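Local coordinates for protein tartrate dehydrogenase/decarboxylase (Pseudomonas putida, PDB 3FLK) that oxidises tartrate with NAD and, as a metal-dependent homodimer, also turns meso-tartrate into D-glycerate and decarboxylates D-malate oxidatively to pyruvate, at residues Asp71-Gly76 with Phe101-Asn106; Gly92-Phe97 with Pro277-Pro282; Lys96-Arg99 with Val105-Arg108. The protein carries 1 engineered substitution. All coordinates share one frame; numbering follows the deposited sequence.

Interaction 1. Residues Asp71-Gly76 with Phe101-Asn106; sequences DAIYFG and FDQYVN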
loop_
_atom_site.group_PDB
_atom_site.type_symbol
_atom_site.label_atom_id
_atom_site.label_comp_id
_atom_site.label_asym_id
_atom_site.label_seq_id
_atom_site.Cartn_x
_atom_site.Cartn_y
_atom_site.Cartn_z
ATOM N N ASP A 71 -24.247 22.998 8.556
ATOM C CA ASP A 71 -23.041 23.635 8.030
ATOM C C ASP A 71 -21.902 22.641 7.793
ATOM O O ASP A 71 -21.087 22.832 6.889
ATOM C CB ASP A 71 -22.598 24.770 8.954
ATOM C CG ASP A 71 -23.598 25.919 8.985
ATOM O OD1 ASP A 71 -23.708 26.645 7.973
ATOM O OD2 ASP A 71 -24.278 26.093 10.020
ATOM N N ALA A 72 -21.849 21.589 8.609
ATOM C CA ALA A 72 -20.882 20.505 8.415
ATOM C C ALA A 72 -21.289 19.222 9.134
ATOM O O ALA A 72 -22.155 19.236 10.014
ATOM C CB ALA A 72 -19.477 20.945 8.834
ATOM N N ILE A 73 -20.661 18.116 8.742
ATOM C CA ILE A 73 -20.938 16.806 9.329
ATOM C C ILE A 73 -19.732 16.335 10.142
ATOM O O ILE A 73 -18.604 16.295 9.639
ATOM C CB ILE A 73 -21.300 15.748 8.252
ATOM C CG1 ILE A 73 -22.442 16.249 7.356
ATOM C CG2 ILE A 73 -21.670 14.414 8.905
ATOM C CD1 ILE A 73 -22.608 15.469 6.061
ATOM N N TYR A 74 -19.988 15.992 11.401
ATOM C CA TYR A 74 -18.969 15.482 12.311
ATOM C C TYR A 74 -19.258 13.996 12.494
ATOM O O TYR A 74 -20.242 13.621 13.135
ATOM C CB TYR A 74 -19.037 16.255 13.636
ATOM C CG TYR A 74 -17.799 16.205 14.515
ATOM C CD1 TYR A 74 -16.516 16.292 13.974
ATOM C CD2 TYR A 74 -17.922 16.115 15.905
ATOM C CE1 TYR A 74 -15.389 16.263 14.791
ATOM C CE2 TYR A 74 -16.800 16.080 16.727
ATOM C CZ TYR A 74 -15.539 16.159 16.165
ATOM O OH TYR A 74 -14.430 16.128 16.980
ATOM N N PHE A 75 -18.408 13.159 11.904
ATOM C CA PHE A 75 -18.700 11.736 11.707
ATOM C C PHE A 75 -17.714 10.831 12.443
ATOM O O PHE A 75 -16.509 11.064 12.416
ATOM C CB PHE A 75 -18.709 11.415 10.202
ATOM C CG PHE A 75 -19.030 9.978 9.872
ATOM C CD1 PHE A 75 -20.344 9.514 9.911
ATOM C CD2 PHE A 75 -18.021 9.098 9.496
ATOM C CE1 PHE A 75 -20.642 8.185 9.600
ATOM C CE2 PHE A 75 -18.307 7.768 9.179
ATOM C CZ PHE A 75 -19.620 7.312 9.231
ATOM N N GLY A 76 -18.240 9.796 13.094
ATOM C CA GLY A 76 -17.415 8.845 13.831
ATOM C C GLY A 76 -16.818 7.795 12.917
ATOM O O GLY A 76 -15.721 7.976 12.387
ATOM N N PHE A 101 -22.416 14.768 -1.841
ATOM C CA PHE A 101 -22.060 16.118 -1.409
ATOM C C PHE A 101 -20.772 16.599 -2.076
ATOM O O PHE A 101 -20.206 17.624 -1.688
ATOM C CB PHE A 101 -21.959 16.215 0.121
ATOM C CG PHE A 101 -23.290 16.148 0.826
ATOM C CD1 PHE A 101 -24.474 16.451 0.152
ATOM C CD2 PHE A 101 -23.358 15.805 2.172
ATOM C CE1 PHE A 101 -25.705 16.391 0.800
ATOM C CE2 PHE A 101 -24.588 15.746 2.832
ATOM C CZ PHE A 101 -25.762 16.041 2.143
ATOM N N ASP A 102 -20.329 15.847 -3.084
ATOM C CA ASP A 102 -19.147 16.173 -3.893
ATOM C C ASP A 102 -17.954 16.643 -3.050
ATOM O O ASP A 102 -17.350 17.691 -3.316
ATOM C CB ASP A 102 -19.496 17.194 -4.984
ATOM C CG ASP A 102 -18.613 17.057 -6.216
ATOM O OD1 ASP A 102 -18.258 15.915 -6.589
ATOM O OD2 ASP A 102 -18.280 18.098 -6.816
ATOM N N GLN A 103 -17.632 15.848 -2.034
ATOM C CA GLN A 103 -16.518 16.126 -1.139
ATOM C C GLN A 103 -15.241 15.542 -1.742
ATOM O O GLN A 103 -14.661 14.604 -1.195
ATOM C CB GLN A 103 -16.802 15.538 0.253
ATOM C CG GLN A 103 -18.029 16.143 0.940
ATOM C CD GLN A 103 -18.521 15.349 2.149
ATOM O OE1 GLN A 103 -18.080 14.227 2.406
ATOM N NE2 GLN A 103 -19.454 15.937 2.891
ATOM N N TYR A 104 -14.806 16.105 -2.868
ATOM C CA TYR A 104 -13.769 15.470 -3.694
ATOM C C TYR A 104 -12.349 15.495 -3.120
ATOM O O TYR A 104 -11.502 14.697 -3.528
ATOM C CB TYR A 104 -13.809 15.981 -5.144
ATOM C CG TYR A 104 -13.487 17.448 -5.333
ATOM C CD1 TYR A 104 -12.173 17.872 -5.520
ATOM C CD2 TYR A 104 -14.498 18.408 -5.360
ATOM C CE1 TYR A 104 -11.869 19.218 -5.705
ATOM C CE2 TYR A 104 -14.204 19.760 -5.550
ATOM C CZ TYR A 104 -12.886 20.153 -5.718
ATOM O OH TYR A 104 -12.575 21.481 -5.903
ATOM N N VAL A 105 -12.091 16.407 -2.187
ATOM C CA VAL A 105 -10.781 16.492 -1.544
ATOM C C VAL A 105 -10.818 15.840 -0.164
ATOM O O VAL A 105 -11.551 16.285 0.720
ATOM C CB VAL A 105 -10.280 17.951 -1.379
ATOM C CG1 VAL A 105 -8.800 17.953 -1.064
ATOM C CG2 VAL A 105 -10.534 18.768 -2.625
ATOM N N ASN A 106 -10.019 14.793 0.008
ATOM C CA ASN A 106 -9.856 14.157 1.312
ATOM C C ASN A 106 -8.467 14.478 1.859
ATOM O O ASN A 106 -7.470 13.905 1.420
ATOM C CB ASN A 106 -10.085 12.644 1.217
ATOM C CG ASN A 106 -10.383 12.002 2.569
ATOM O OD1 ASN A 106 -10.037 12.536 3.620
ATOM N ND2 ASN A 106 -11.037 10.850 2.539
#

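Interaction 2. Residues Gly92-Phe97 with Pro277-Pro282; sequences GSLLKF and PSLFEP. With NAI (1,4-dihydronicotinamide adenine dinucleotide), chain F.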
loop_
_atom_site.group_PDB
_atom_site.type_symbol
_atom_site.label_atom_id
_atom_site.label_comp_id
_atom_site.label_asym_id
_atom_site.label_seq_id
_atom_site.Cartn_x
_atom_site.Cartn_y
_atom_site.Cartn_z
ATOM N N GLY A 92 -23.596 2.361 1.677
ATOM C CA GLY A 92 -24.919 2.827 2.073
ATOM C C GLY A 92 -24.915 4.062 2.955
ATOM O O GLY A 92 -25.979 4.599 3.272
ATOM N N SER A 93 -23.726 4.519 3.352
ATOM C CA SER A 93 -23.617 5.663 4.254
ATOM C C SER A 93 -22.515 6.660 3.871
ATOM O O SER A 93 -22.786 7.642 3.176
ATOM C CB SER A 93 -23.463 5.192 5.709
ATOM O OG SER A 93 -22.286 4.422 5.877
ATOM N N LEU A 94 -21.284 6.408 4.318
ATOM C CA LEU A 94 -20.182 7.365 4.162
ATOM C C LEU A 94 -19.855 7.692 2.704
ATOM O O LEU A 94 -19.615 8.852 2.365
ATOM C CB LEU A 94 -18.924 6.885 4.903
ATOM C CG LEU A 94 -17.630 7.705 4.783
ATOM C CD1 LEU A 94 -17.779 9.142 5.294
ATOM C CD2 LEU A 94 -16.507 7.000 5.506
ATOM N N LEU A 95 -19.850 6.674 1.848
ATOM C CA LEU A 95 -19.559 6.881 0.430
ATOM C C LEU A 95 -20.638 7.706 -0.277
ATOM O O LEU A 95 -20.335 8.446 -1.214
ATOM C CB LEU A 95 -19.287 5.550 -0.279
ATOM C CG LEU A 95 -17.815 5.143 -0.481
ATOM C CD1 LEU A 95 -16.887 5.538 0.667
ATOM C CD2 LEU A 95 -17.685 3.660 -0.766
ATOM N N LYS A 96 -21.882 7.597 0.190
ATOM C CA LYS A 96 -22.962 8.470 -0.281
ATOM C C LYS A 96 -22.743 9.929 0.133
ATOM O O LYS A 96 -22.975 10.836 -0.667
ATOM C CB LYS A 96 -24.331 7.969 0.192
ATOM C CG LYS A 96 -24.859 6.780 -0.601
ATOM C CD LYS A 96 -26.295 6.436 -0.218
ATOM C CE LYS A 96 -26.831 5.307 -1.086
ATOM N NZ LYS A 96 -28.184 4.854 -0.659
ATOM N N PHE A 97 -22.302 10.149 1.373
ATOM C CA PHE A 97 -21.922 11.487 1.837
ATOM C C PHE A 97 -20.837 12.082 0.940
ATOM O O PHE A 97 -20.970 13.202 0.452
ATOM C CB PHE A 97 -21.387 11.468 3.279
ATOM C CG PHE A 97 -22.405 11.101 4.330
ATOM C CD1 PHE A 97 -23.761 11.337 4.142
ATOM C CD2 PHE A 97 -21.987 10.552 5.539
ATOM C CE1 PHE A 97 -24.686 11.005 5.132
ATOM C CE2 PHE A 97 -22.902 10.221 6.535
ATOM C CZ PHE A 97 -24.253 10.450 6.332
ATOM N N PRO A 277 -22.402 20.639 2.611
ATOM C CA PRO A 277 -21.608 20.518 3.837
ATOM C C PRO A 277 -20.426 19.564 3.671
ATOM O O PRO A 277 -20.547 18.526 3.011
ATOM C CB PRO A 277 -22.607 19.957 4.857
ATOM C CG PRO A 277 -23.698 19.351 4.048
ATOM C CD PRO A 277 -23.788 20.169 2.804
ATOM N N SER A 278 -19.289 19.936 4.247
ATOM C CA SER A 278 -18.125 19.064 4.284
ATOM C C SER A 278 -18.236 18.111 5.476
ATOM O O SER A 278 -19.040 18.336 6.386
ATOM C CB SER A 278 -16.839 19.888 4.353
ATOM O OG SER A 278 -16.646 20.624 3.156
ATOM N N LEU A 279 -17.438 17.047 5.457
ATOM C CA LEU A 279 -17.502 16.014 6.484
ATOM C C LEU A 279 -16.147 15.819 7.155
ATOM O O LEU A 279 -15.113 15.730 6.490
ATOM C CB LEU A 279 -18.013 14.695 5.891
ATOM C CG LEU A 279 -18.247 13.513 6.839
ATOM C CD1 LEU A 279 -19.418 12.681 6.363
ATOM C CD2 LEU A 279 -17.001 12.651 6.976
ATOM N N PHE A 280 -16.168 15.748 8.481
ATOM C CA PHE A 280 -14.945 15.631 9.261
ATOM C C PHE A 280 -15.010 14.392 10.148
ATOM O O PHE A 280 -15.977 14.187 10.884
ATOM C CB PHE A 280 -14.693 16.919 10.055
ATOM C CG PHE A 280 -14.565 18.143 9.180
ATOM C CD1 PHE A 280 -13.316 18.595 8.769
ATOM C CD2 PHE A 280 -15.700 18.823 8.737
ATOM C CE1 PHE A 280 -13.197 19.716 7.943
ATOM C CE2 PHE A 280 -15.592 19.940 7.914
ATOM C CZ PHE A 280 -14.339 20.387 7.518
ATOM N N GLU A 281 -13.975 13.562 10.039
ATOM C CA GLU A 281 -13.955 12.233 10.637
ATOM C C GLU A 281 -12.517 11.780 10.873
ATOM O O GLU A 281 -11.593 12.282 10.228
ATOM C CB GLU A 281 -14.663 11.223 9.716
ATOM C CG GLU A 281 -13.955 11.011 8.376
ATOM C CD GLU A 281 -14.458 9.820 7.580
ATOM O OE1 GLU A 281 -15.002 8.862 8.169
ATOM O OE2 GLU A 281 -14.296 9.844 6.343
ATOM N N PRO A 282 -12.313 10.833 11.805
ATOM C CA PRO A 282 -11.007 10.188 11.871
ATOM C C PRO A 282 -10.724 9.324 10.642
ATOM O O PRO A 282 -11.654 8.904 9.946
ATOM C CB PRO A 282 -11.106 9.309 13.119
ATOM C CG PRO A 282 -12.549 9.139 13.381
ATOM C CD PRO A 282 -13.234 10.348 12.850
HETATM P PA NAI F . -10.096 0.039 11.942
HETATM O O1A NAI F . -9.486 1.363 11.682
HETATM O O2A NAI F . -11.439 0.153 12.540
HETATM O O5B NAI F . -9.150 -0.788 12.933
HETATM C C5B NAI F . -7.862 -1.232 12.568
HETATM C C4B NAI F . -7.017 -1.473 13.814
HETATM O O4B NAI F . -6.648 -0.233 14.389
HETATM C C3B NAI F . -7.772 -2.257 14.878
HETATM O O3B NAI F . -6.885 -3.180 15.464
HETATM C C2B NAI F . -8.194 -1.200 15.880
HETATM O O2B NAI F . -8.243 -1.698 17.197
HETATM C C1B NAI F . -7.143 -0.115 15.713
HETATM N N9A NAI F . -7.717 1.224 15.933
HETATM C C8A NAI F . -8.530 1.926 15.079
HETATM N N7A NAI F . -8.831 3.108 15.659
HETATM C C5A NAI F . -8.229 3.174 16.861
HETATM C C6A NAI F . -8.209 4.151 17.852
HETATM N N6A NAI F . -8.870 5.293 17.686
HETATM N N1A NAI F . -7.485 3.926 19.006
HETATM C C2A NAI F . -6.790 2.749 19.181
HETATM N N3A NAI F . -6.814 1.789 18.186
HETATM C C4A NAI F . -7.524 1.993 17.050
HETATM O O3 NAI F . -10.106 -0.754 10.530
HETATM P PN NAI F . -10.551 -2.278 10.242
HETATM O O1N NAI F . -10.344 -3.128 11.434
HETATM O O2N NAI F . -9.866 -2.669 8.989
HETATM O O5D NAI F . -12.118 -2.152 9.933
HETATM C C5D NAI F . -13.096 -2.221 10.950
HETATM C C4D NAI F . -14.435 -1.708 10.422
HETATM O O4D NAI F . -14.368 -0.310 10.213
HETATM C C3D NAI F . -14.840 -2.320 9.087
HETATM O O3D NAI F . -16.229 -2.536 9.128
HETATM C C2D NAI F . -14.514 -1.244 8.066
HETATM O O2D NAI F . -15.354 -1.302 6.937
HETATM C C1D NAI F . -14.744 0.019 8.884
HETATM N N1N NAI F . -14.000 1.214 8.441
HETATM C C2N NAI F . -14.709 2.374 8.300
HETATM C C3N NAI F . -14.077 3.549 7.910
HETATM C C7N NAI F . -14.820 4.850 8.027
HETATM O O7N NAI F . -16.104 4.868 8.612
HETATM N N7N NAI F . -14.254 5.967 7.573
HETATM C C4N NAI F . -12.703 3.532 7.667
HETATM C C5N NAI F . -11.982 2.347 7.818
HETATM C C6N NAI F . -12.645 1.184 8.210
#

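Interaction 3. Residues Lys96-Arg99 with Val105-Arg108; sequences KFRR and VNIR. With OXL (oxalate ion), chain G.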
loop_
_atom_site.group_PDB
_atom_site.type_symbol
_atom_site.label_atom_id
_atom_site.label_comp_id
_atom_site.label_asym_id
_atom_site.label_seq_id
_atom_site.Cartn_x
_atom_site.Cartn_y
_atom_site.Cartn_z
ATOM N N LYS A 96 -21.882 7.597 0.190
ATOM C CA LYS A 96 -22.962 8.470 -0.281
ATOM C C LYS A 96 -22.743 9.929 0.133
ATOM O O LYS A 96 -22.975 10.836 -0.667
ATOM C CB LYS A 96 -24.331 7.969 0.192
ATOM C CG LYS A 96 -24.859 6.780 -0.601
ATOM C CD LYS A 96 -26.295 6.436 -0.218
ATOM C CE LYS A 96 -26.831 5.307 -1.086
ATOM N NZ LYS A 96 -28.184 4.854 -0.659
ATOM N N PHE A 97 -22.302 10.149 1.373
ATOM C CA PHE A 97 -21.922 11.487 1.837
ATOM C C PHE A 97 -20.837 12.082 0.940
ATOM O O PHE A 97 -20.970 13.202 0.452
ATOM C CB PHE A 97 -21.387 11.468 3.279
ATOM C CG PHE A 97 -22.405 11.101 4.330
ATOM C CD1 PHE A 97 -23.761 11.337 4.142
ATOM C CD2 PHE A 97 -21.987 10.552 5.539
ATOM C CE1 PHE A 97 -24.686 11.005 5.132
ATOM C CE2 PHE A 97 -22.902 10.221 6.535
ATOM C CZ PHE A 97 -24.253 10.450 6.332
ATOM N N ARG A 98 -19.763 11.321 0.736
ATOM C CA ARG A 98 -18.604 11.788 -0.021
ATOM C C ARG A 98 -18.947 12.136 -1.468
ATOM O O ARG A 98 -18.487 13.149 -1.993
ATOM C CB ARG A 98 -17.482 10.747 0.016
ATOM C CG ARG A 98 -16.789 10.618 1.365
ATOM C CD ARG A 98 -15.775 9.490 1.348
ATOM N NE ARG A 98 -14.965 9.448 2.564
ATOM C CZ ARG A 98 -14.170 8.436 2.905
ATOM N NH1 ARG A 98 -14.073 7.365 2.124
ATOM N NH2 ARG A 98 -13.472 8.488 4.033
ATOM N N ARG A 99 -19.769 11.301 -2.096
ATOM C CA ARG A 99 -20.049 11.441 -3.528
ATOM C C ARG A 99 -21.199 12.393 -3.834
ATOM O O ARG A 99 -21.081 13.244 -4.718
ATOM C CB ARG A 99 -20.240 10.065 -4.175
ATOM C CG ARG A 99 -18.965 9.243 -4.085
ATOM C CD ARG A 99 -19.038 7.880 -4.740
ATOM N NE ARG A 99 -17.716 7.258 -4.680
ATOM C CZ ARG A 99 -17.264 6.322 -5.509
ATOM N NH1 ARG A 99 -18.023 5.856 -6.493
ATOM N NH2 ARG A 99 -16.035 5.853 -5.350
ATOM N N VAL A 105 -12.091 16.407 -2.187
ATOM C CA VAL A 105 -10.781 16.492 -1.544
ATOM C C VAL A 105 -10.818 15.840 -0.164
ATOM O O VAL A 105 -11.551 16.285 0.720
ATOM C CB VAL A 105 -10.280 17.951 -1.379
ATOM C CG1 VAL A 105 -8.800 17.953 -1.064
ATOM C CG2 VAL A 105 -10.534 18.768 -2.625
ATOM N N ASN A 106 -10.019 14.793 0.008
ATOM C CA ASN A 106 -9.856 14.157 1.312
ATOM C C ASN A 106 -8.467 14.478 1.859
ATOM O O ASN A 106 -7.470 13.905 1.420
ATOM C CB ASN A 106 -10.085 12.644 1.217
ATOM C CG ASN A 106 -10.383 12.002 2.569
ATOM O OD1 ASN A 106 -10.037 12.536 3.620
ATOM N ND2 ASN A 106 -11.037 10.850 2.539
ATOM N N ILE A 107 -8.420 15.415 2.804
ATOM C CA ILE A 107 -7.169 15.902 3.388
ATOM C C ILE A 107 -6.846 15.146 4.671
ATOM O O ILE A 107 -7.640 15.147 5.614
ATOM C CB ILE A 107 -7.236 17.429 3.697
ATOM C CG1 ILE A 107 -7.450 18.243 2.416
ATOM C CG2 ILE A 107 -5.979 17.900 4.432
ATOM C CD1 ILE A 107 -6.238 18.280 1.477
ATOM N N ARG A 108 -5.670 14.524 4.706
ATOM C CA ARG A 108 -5.260 13.695 5.837
ATOM C C ARG A 108 -3.804 13.979 6.238
ATOM O O ARG A 108 -2.874 13.422 5.645
ATOM C CB ARG A 108 -5.474 12.206 5.507
ATOM C CG ARG A 108 -6.941 11.830 5.317
ATOM C CD ARG A 108 -7.139 10.408 4.796
ATOM N NE ARG A 108 -8.537 9.995 4.912
ATOM C CZ ARG A 108 -8.962 8.731 4.899
ATOM N NH1 ARG A 108 -8.104 7.728 4.772
ATOM N NH2 ARG A 108 -10.257 8.470 5.020
HETATM C C1 OXL G . -11.360 3.678 4.220
HETATM C C2 OXL G . -11.044 5.106 4.306
HETATM O O1 OXL G . -10.553 2.851 4.711
HETATM O O2 OXL G . -11.825 5.944 3.805
HETATM O O3 OXL G . -12.413 3.315 3.649
HETATM O O4 OXL G . -9.984 5.452 4.880
HETATM O O HOH W 1 -11.959 10.387 5.608
#

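Interaction 1. Residues Asp71-Gly76 with Phe101-Asn106
The delta methyl of Ile73 meets the ring of Phe101 at its edge, near the ring plane, with CD1 of Ile73 3.8 Å from CE2 of Phe101 and 4.0 Å from CD2 of the same ring. The two side chains cross at about a right angle; the apolar touch is between one methyl and one ring edge. Ile73 sends CG1 anti to its carbonyl carbon (chi1 -53°), and this branch rather than CG2 carries the contact. Segment 71-76 belongs to a parallel part of the large mixed sheet of the isocitrate/isopropylmalate dehydrogenase fold, whereas Phe101 stands where helix 94-100 ends in a Schellman motif, with Asp102 at positive phi as its C-prime residue. Gln103, centre of an inverse gamma turn, comes up beside Phe101: its NE2 lies in the ring plane at the edge and is only loosely near Ile73 CD1, at 4.5 Å. That amide nitrogen is held instead by a hydrogen bond to Pro277 O. The Phe101 ring also touches Pro277 and meets Trp63 with planes at about 60°, while Ile73 is backed by Ile11 and Leu279 of the strands flanking its own.

Interaction 2. Residues Gly92-Phe97 with Pro277-Pro282
Leu279 lays its CD1 methyl against the ring of Phe97, 3.4 Å from Phe97 CD2, the two side chains crossing at about a right angle. The contact packs the first turn of helix 94-100 on strand 278-282 of the central mixed sheet in the isocitrate/isopropylmalate dehydrogenase fold, beside the NADH pocket. With CG anti to its backbone N (chi1 -176°), Leu279 directs both methyls at the helix: CD1 takes Phe97, and CD2 sits 4.0 Å from CD1 of Leu94. Beside Leu279, on the same face of the sheet, lies Phe75 of the neighbouring strand, while the Phe97 ring also meets Trp63, with planes at about 65°.

Further along the strand, Glu281 approaches Leu94 from the opposite direction. With chi1 at 65° and the chain extended beyond CG, its carboxylate reaches the nicotinamide amide. CD2 of Leu94 comes 3.6 Å from OE1 of Glu281, so the leucine walls the carboxylate without bonding to it. OE2 of Glu281 forms a salt bridge with Arg98. CD2 of Leu94 also lies against the carboxamide nitrogen N7N of NADH, and this N7N donates to OE1 of Glu281 at 3.0 Å, with an N-H...O angle of 156°.

Interaction 3. Residues Lys96-Arg99 with Val105-Arg108
Arg98 and Asn106 meet amide to guanidinium: ND2 of Asn106 sits over one face of the Arg98 group, offset toward its rim and 3.7 Å from Arg98 NH2, with the two planes 62° apart. This is packing without a hydrogen bond. Arg98 leaves the helix with CG anti to its carbonyl carbon (chi1 -71°) and stays extended out to NE, so its guanidinium spans to the strand and presents an edge to the bound oxalate. There NH1 and NH2 of Arg98 both donate to oxalate O2, at 3.1 and 3.0 Å.

Arg108 reaches the same anion from the strand. Its NH1 and NH2 share oxalate O4, each at 3.0 Å, and NH2 adds a weak bond to O2. The two guanidinium planes stand 65° apart, and the closeness of their NH2 atoms is consistent with a pocket shaped for a dicarboxylate; Arg134 of the same chain and Lys192 of the second subunit also hydrogen-bond the oxalate. Arg108 NE donates to Asn106 OD1 at 3.2 Å, from above the carbonyl plane rather than along a lone pair. A water accepts from Asn106 ND2 and Arg108 NH2, and weakly from Arg98 NH2. A leucine in place of Arg108 would probably leave oxalate O4 without the NH1 and NH2 donors and Asn106 OD1 without its NE partner.

Asn269 binds Arg98 NE, Asn136 binds Asn106 ND2, and Ser252 binds Arg108 NH1, giving each of the three side chains a further polar partner. Strand 105-111 lies in the large sheet between strands 266-270 and 129-135, and helix 94-100 immediately precedes it in the chain, while helix 165-181 packs against Val105 and Ile107.

The three contacts lie close together, with centres 5 Å apart for interactions 1 and 2 and 6 Å for either of these with interaction 3. Along the chain come strand 72-77, helix 94-100, strand 105-111 and, much later, strand 278-282. Interactions 2 and 3 both use helix 94-100, whereas interactions 1 and 3 both end on segments that reach strand 105-111. All reach one mixed sheet, in which strands 72-77 and 278-282 are neighbours. Helix 94-100 thus joins the sheet to residues that contact NADH (Leu94) and oxalate (Arg98), consistent with a role in holding the two binding sites together.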